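Local coordinates for protein hydrolase, haloacid dehalogenase-like family (Pseudomonas syringae pv. tomato, PDB 3S6J) that binds calcium and probably hydrolyses phosphate esters, perhaps of sugars, as a member of the haloacid dehalogenase-like hydrolase family, at residues E[95-100]-E[126-131]; E[6-11]-E[107-112]. One frame throughout, in Å; residues are numbered along the deposited sequence.

Contact 1 of 2, residues E[95-100]-E[126-131]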
loop_
_atom_site.group_PDB
_atom_site.type_symbol
_atom_site.label_atom_id
_atom_site.label_comp_id
_atom_site.label_asym_id
_atom_site.label_seq_id
_atom_site.Cartn_x
_atom_site.Cartn_y
_atom_site.Cartn_z
ATOM N N GLY E 95 2.321 -10.291 -17.107
ATOM C CA GLY E 95 1.260 -11.116 -17.644
ATOM C C GLY E 95 0.125 -10.330 -18.236
ATOM O O GLY E 95 -0.744 -10.896 -18.893
ATOM N N ALA E 96 0.130 -9.019 -17.988
ATOM C CA ALA E 96 -0.974 -8.137 -18.371
ATOM C C ALA E 96 -1.234 -8.140 -19.870
ATOM O O ALA E 96 -2.364 -8.339 -20.320
ATOM C CB ALA E 96 -0.696 -6.726 -17.903
ATOM N N VAL E 97 -0.193 -7.877 -20.644
ATOM C CA VAL E 97 -0.325 -7.891 -22.092
ATOM C C VAL E 97 -0.595 -9.315 -22.568
ATOM O O VAL E 97 -1.521 -9.552 -23.346
ATOM C CB VAL E 97 0.936 -7.322 -22.779
ATOM C CG1 VAL E 97 0.972 -7.736 -24.234
ATOM C CG2 VAL E 97 0.977 -5.799 -22.638
ATOM N N GLU E 98 0.200 -10.263 -22.081
ATOM C CA GLU E 98 0.021 -11.654 -22.476
ATOM C C GLU E 98 -1.383 -12.173 -22.205
ATOM O O GLU E 98 -1.907 -12.970 -22.995
ATOM C CB GLU E 98 1.027 -12.570 -21.793
ATOM C CG GLU E 98 0.832 -14.032 -22.167
ATOM C CD GLU E 98 1.943 -14.908 -21.642
ATOM O OE1 GLU E 98 2.739 -14.382 -20.841
ATOM O OE2 GLU E 98 2.035 -16.108 -22.027
ATOM N N LEU E 99 -1.989 -11.739 -21.094
ATOM C CA LEU E 99 -3.364 -12.140 -20.770
ATOM C C LEU E 99 -4.306 -11.584 -21.820
ATOM O O LEU E 99 -5.180 -12.292 -22.325
ATOM C CB LEU E 99 -3.780 -11.663 -19.371
ATOM C CG LEU E 99 -5.217 -11.989 -18.922
ATOM C CD1 LEU E 99 -5.504 -13.503 -18.996
ATOM C CD2 LEU E 99 -5.535 -11.440 -17.520
ATOM N N LEU E 100 -4.122 -10.315 -22.166
ATOM C CA LEU E 100 -5.015 -9.677 -23.135
ATOM C C LEU E 100 -4.870 -10.330 -24.504
ATOM O O LEU E 100 -5.866 -10.613 -25.169
ATOM C CB LEU E 100 -4.760 -8.176 -23.213
ATOM C CG LEU E 100 -5.198 -7.377 -21.980
ATOM C CD1 LEU E 100 -4.711 -5.940 -22.074
ATOM C CD2 LEU E 100 -6.730 -7.439 -21.794
ATOM N N LYS E 126 -0.888 3.556 -22.480
ATOM C CA LYS E 126 0.421 3.623 -23.130
ATOM C C LYS E 126 1.335 2.499 -22.632
ATOM O O LYS E 126 2.028 1.856 -23.420
ATOM C CB LYS E 126 1.090 4.977 -22.871
ATOM C CG LYS E 126 0.184 6.189 -23.062
ATOM C CD LYS E 126 0.076 6.589 -24.525
ATOM C CE LYS E 126 -0.590 7.955 -24.685
ATOM N NZ LYS E 126 -0.409 8.513 -26.061
ATOM N N ALA E 127 1.341 2.267 -21.321
ATOM C CA ALA E 127 2.212 1.252 -20.748
ATOM C C ALA E 127 1.878 -0.130 -21.286
ATOM O O ALA E 127 2.698 -1.028 -21.240
ATOM C CB ALA E 127 2.120 1.262 -19.231
ATOM N N LEU E 128 0.658 -0.305 -21.774
ATOM C CA LEU E 128 0.257 -1.568 -22.373
ATOM C C LEU E 128 0.310 -1.433 -23.877
ATOM O O LEU E 128 -0.241 -2.259 -24.593
ATOM C CB LEU E 128 -1.173 -1.927 -21.971
ATOM C CG LEU E 128 -1.526 -2.000 -20.484
ATOM C CD1 LEU E 128 -3.040 -2.003 -20.314
ATOM C CD2 LEU E 128 -0.900 -3.224 -19.846
ATOM N N LYS E 129 0.972 -0.381 -24.351
ATOM C CA LYS E 129 0.990 -0.035 -25.771
ATOM C C LYS E 129 -0.377 -0.281 -26.408
ATOM O O LYS E 129 -0.486 -1.004 -27.401
ATOM C CB LYS E 129 2.075 -0.817 -26.511
ATOM C CG LYS E 129 3.349 -1.039 -25.699
ATOM C CD LYS E 129 3.187 -2.234 -24.754
ATOM C CE LYS E 129 4.318 -2.325 -23.731
ATOM N NZ LYS E 129 3.931 -3.153 -22.550
ATOM N N LEU E 130 -1.419 0.300 -25.814
ATOM C CA LEU E 130 -2.767 0.246 -26.380
ATOM C C LEU E 130 -3.301 1.657 -26.646
ATOM O O LEU E 130 -3.071 2.600 -25.871
ATOM C CB LEU E 130 -3.735 -0.516 -25.464
ATOM C CG LEU E 130 -3.593 -2.031 -25.227
ATOM C CD1 LEU E 130 -4.575 -2.500 -24.161
ATOM C CD2 LEU E 130 -3.769 -2.865 -26.498
ATOM N N ASP E 131 -4.030 1.796 -27.746
ATOM C CA ASP E 131 -4.634 3.068 -28.103
ATOM C C ASP E 131 -6.077 3.097 -27.605
ATOM O O ASP E 131 -6.903 2.288 -28.019
ATOM C CB ASP E 131 -4.565 3.256 -29.618
ATOM C CG ASP E 131 -5.123 4.584 -30.078
ATOM O OD1 ASP E 131 -6.068 5.093 -29.445
ATOM O OD2 ASP E 131 -4.612 5.117 -31.087
#
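Ala96, right after the N-cap glycine of helix 96-105, turns its CB toward Leu128 and meets the CD2 methyl at 4.0 Å. One residue on, Val97 holds CG2 anti to its carbonyl carbon (chi1 162° for CG1), and this branch does all its touching: it lies 4.2 Å from the same Leu128 CD2 and 4.0 Å from Lys129 NZ. The Val97 and Lys129 side chains cross at about a right angle. The lysine chain bends at chi2 (82°) and curls back over its own turn, where NZ donates a 2.8 Å hydrogen bond to Ala127 O; the ammonium group thus has a polar partner while resting near the valine methyl. A turn further along, Leu100 reaches across with CD1 to Leu130 CD1, 4.0 Å away, methyl against methyl. No hydrogen bond joins the two segments; the contact is mostly between methyl groups and small in area, with Leu128 at its buried side, where it also packs on Leu13 and Leu17, and Lys129 at its exposed side. Helix 118-127 ends in a Schellman motif: Lys129, at positive phi, is its C-prime residue, with its N hydrogen-bonded to Lys126 O at 2.6 Å and Leu130 N bonded further back into the last turn. What results is the first turn of helix 96-105 packed against the turn that follows helix 118-127, on one flank of the parallel sheet in a HAD-type alpha/beta domain.

Contact 2 of 2, residues E[6-11]-E[107-112]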
loop_
_atom_site.group_PDB
_atom_site.type_symbol
_atom_site.label_atom_id
_atom_site.label_comp_id
_atom_site.label_asym_id
_atom_site.label_seq_id
_atom_site.Cartn_x
_atom_site.Cartn_y
_atom_site.Cartn_z
ATOM N N GLN E 6 -19.355 -18.852 -23.125
ATOM C CA GLN E 6 -17.996 -18.376 -22.880
ATOM C C GLN E 6 -17.961 -17.110 -22.004
ATOM O O GLN E 6 -18.798 -16.213 -22.132
ATOM C CB GLN E 6 -17.231 -18.180 -24.197
ATOM C CG GLN E 6 -16.235 -19.309 -24.547
ATOM C CD GLN E 6 -16.889 -20.584 -25.099
ATOM O OE1 GLN E 6 -17.970 -20.540 -25.692
ATOM N NE2 GLN E 6 -16.219 -21.726 -24.914
ATOM N N THR E 7 -16.995 -17.065 -21.095
ATOM C CA THR E 7 -16.845 -15.940 -20.189
ATOM C C THR E 7 -16.421 -14.665 -20.921
ATOM O O THR E 7 -15.594 -14.711 -21.843
ATOM C CB THR E 7 -15.824 -16.262 -19.084
ATOM O OG1 THR E 7 -16.383 -17.252 -18.210
ATOM C CG2 THR E 7 -15.490 -15.000 -18.279
ATOM N N SER E 8 -17.018 -13.546 -20.522
ATOM C CA SER E 8 -16.603 -12.217 -20.976
ATOM C C SER E 8 -15.928 -11.478 -19.815
ATOM O O SER E 8 -16.272 -11.704 -18.650
ATOM C CB SER E 8 -17.804 -11.429 -21.505
ATOM O OG SER E 8 -18.348 -12.057 -22.652
ATOM N N PHE E 9 -14.976 -10.602 -20.129
ATOM C CA PHE E 9 -14.064 -10.087 -19.117
ATOM C C PHE E 9 -14.111 -8.576 -18.947
ATOM O O PHE E 9 -13.943 -7.817 -19.908
ATOM C CB PHE E 9 -12.629 -10.514 -19.435
ATOM C CG PHE E 9 -12.383 -11.987 -19.273
ATOM C CD1 PHE E 9 -12.854 -12.896 -20.218
ATOM C CD2 PHE E 9 -11.678 -12.470 -18.183
ATOM C CE1 PHE E 9 -12.623 -14.268 -20.069
ATOM C CE2 PHE E 9 -11.446 -13.833 -18.027
ATOM C CZ PHE E 9 -11.923 -14.734 -18.971
ATOM N N ILE E 10 -14.321 -8.137 -17.710
ATOM C CA ILE E 10 -14.251 -6.713 -17.392
ATOM C C ILE E 10 -13.045 -6.436 -16.496
ATOM O O ILE E 10 -13.009 -6.856 -15.340
ATOM C CB ILE E 10 -15.529 -6.208 -16.716
ATOM C CG1 ILE E 10 -16.752 -6.565 -17.565
ATOM C CG2 ILE E 10 -15.433 -4.722 -16.531
ATOM C CD1 ILE E 10 -18.093 -6.307 -16.888
ATOM N N PHE E 11 -12.055 -5.741 -17.048
ATOM C CA PHE E 11 -10.809 -5.501 -16.343
ATOM C C PHE E 11 -10.780 -4.092 -15.755
ATOM O O PHE E 11 -11.109 -3.115 -16.436
ATOM C CB PHE E 11 -9.626 -5.626 -17.298
ATOM C CG PHE E 11 -9.284 -7.036 -17.695
ATOM C CD1 PHE E 11 -8.438 -7.804 -16.916
ATOM C CD2 PHE E 11 -9.766 -7.571 -18.874
ATOM C CE1 PHE E 11 -8.096 -9.088 -17.305
ATOM C CE2 PHE E 11 -9.433 -8.857 -19.264
ATOM C CZ PHE E 11 -8.607 -9.620 -18.478
ATOM N N ASN E 107 -10.849 -15.534 -28.818
ATOM C CA ASN E 107 -12.181 -14.974 -29.064
ATOM C C ASN E 107 -13.001 -14.579 -27.831
ATOM O O ASN E 107 -14.195 -14.281 -27.939
ATOM C CB ASN E 107 -12.993 -15.916 -29.947
ATOM C CG ASN E 107 -12.455 -15.977 -31.352
ATOM O OD1 ASN E 107 -12.429 -14.965 -32.061
ATOM N ND2 ASN E 107 -11.995 -17.161 -31.764
ATOM N N LEU E 108 -12.369 -14.562 -26.661
ATOM C CA LEU E 108 -13.052 -14.112 -25.447
ATOM C C LEU E 108 -13.117 -12.588 -25.433
ATOM O O LEU E 108 -12.114 -11.920 -25.671
ATOM C CB LEU E 108 -12.332 -14.634 -24.199
ATOM C CG LEU E 108 -12.153 -16.164 -24.181
ATOM C CD1 LEU E 108 -11.149 -16.603 -23.119
ATOM C CD2 LEU E 108 -13.490 -16.871 -23.997
ATOM N N LYS E 109 -14.304 -12.047 -25.163
ATOM C CA LYS E 109 -14.519 -10.605 -25.171
ATOM C C LYS E 109 -14.108 -9.971 -23.842
ATOM O O LYS E 109 -14.402 -10.515 -22.772
ATOM C CB LYS E 109 -15.995 -10.287 -25.404
ATOM C CG LYS E 109 -16.644 -10.979 -26.584
ATOM C CD LYS E 109 -18.154 -11.079 -26.340
ATOM C CE LYS E 109 -18.965 -11.175 -27.627
ATOM N NZ LYS E 109 -18.879 -12.514 -28.298
ATOM N N TRP E 110 -13.455 -8.810 -23.911
ATOM C CA TRP E 110 -13.102 -8.064 -22.705
ATOM C C TRP E 110 -13.239 -6.564 -22.886
ATOM O O TRP E 110 -13.101 -6.028 -23.988
ATOM C CB TRP E 110 -11.686 -8.390 -22.227
ATOM C CG TRP E 110 -10.618 -8.128 -23.256
ATOM C CD1 TRP E 110 -10.154 -9.005 -24.189
ATOM C CD2 TRP E 110 -9.891 -6.907 -23.456
ATOM N NE1 TRP E 110 -9.184 -8.413 -24.952
ATOM C CE2 TRP E 110 -9.000 -7.125 -24.524
ATOM C CE3 TRP E 110 -9.904 -5.652 -22.833
ATOM C CZ2 TRP E 110 -8.120 -6.137 -24.986
ATOM C CZ3 TRP E 110 -9.028 -4.666 -23.291
ATOM C CH2 TRP E 110 -8.149 -4.919 -24.360
ATOM N N CYS E 111 -13.507 -5.896 -21.775
ATOM C CA CYS E 111 -13.624 -4.454 -21.750
ATOM C C CYS E 111 -12.870 -3.921 -20.543
ATOM O O CYS E 111 -12.796 -4.580 -19.507
ATOM C CB CYS E 111 -15.094 -4.047 -21.662
ATOM S SG CYS E 111 -15.388 -2.279 -21.867
ATOM N N ILE E 112 -12.300 -2.727 -20.678
ATOM C CA ILE E 112 -11.645 -2.099 -19.542
ATOM C C ILE E 112 -12.642 -1.160 -18.901
ATOM O O ILE E 112 -13.429 -0.529 -19.595
ATOM C CB ILE E 112 -10.336 -1.402 -19.943
ATOM C CG1 ILE E 112 -9.247 -2.461 -20.119
ATOM C CG2 ILE E 112 -9.935 -0.348 -18.904
ATOM C CD1 ILE E 112 -8.022 -1.974 -20.863
#
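Phe9 and Trp110 sit side by side on neighbouring parallel strands, their CB atoms 3.6 Å apart. Three backbone hydrogen bonds hold this part tight: Phe9 N to Lys109 O and Cys111 N to Phe9 O, both 2.7 Å, and Phe11 N to Cys111 O (2.8 Å). The short strand axes diverge by just 14°. On the face bearing Phe9, Phe11, Trp110 and Ile112, the Phe11 ring offers its edge to Trp110, with CE2 3.8 Å from the tryptophan CB in the plane of the phenyl ring. Trp110 has CG between its backbone N and carbonyl carbon (chi1 58°), and its indole leads away from strand 8-11, where NE1 hydrogen-bonds to Asp104 OD1. The Phe9 ring has Lys109 O at its edge, and Thr7 CG2 lies 3.4 Å above one face, toward the rim. Toward the start of both segments the backbone pairing gives way to side-chain contacts. Leu108 splits its branches there, CD1 to Phe9 CE1 (4.1 Å) and CD2 to Gln6 CG (3.7 Å), while the exposed ends of Gln6 and Lys109 lead away; Lys109 CD merely passes Ser8 OG at 3.8 Å. On the other edge of strand 8-11, strand 167-171 makes backbone hydrogen bonds to Ser8 and Ile10. Helix 96-105 covers the aromatic face through Leu99, Leu100 and Leu103, and helix 151-160 covers the opposite one, packing on Ile10 and Cys111.

How the contacts relate
From the N terminus, strand 8-11 comes first and runs straight into Asp12 and Asp14, which bind calcium together with Asp172. The chain then makes a long, largely helical excursion before reaching helix 96-105, where contact 1 opens; strand 110-113 returns beside the first strand and closes contact 2. Only after helix 118-127 does contact 1 close, so the two cross rather than nest. Contact 2 pairs two neighbouring strands of the parallel sheet, and contact 1 joins the helix before strand 110-113 to the turn that ends the helix after it. They meet directly: Leu99 CD2 touches Phe11 CE1 at 3.5 Å, and Leu100 CD2 reaches Trp110 CE2 at 3.6 Å, tying helix to sheet.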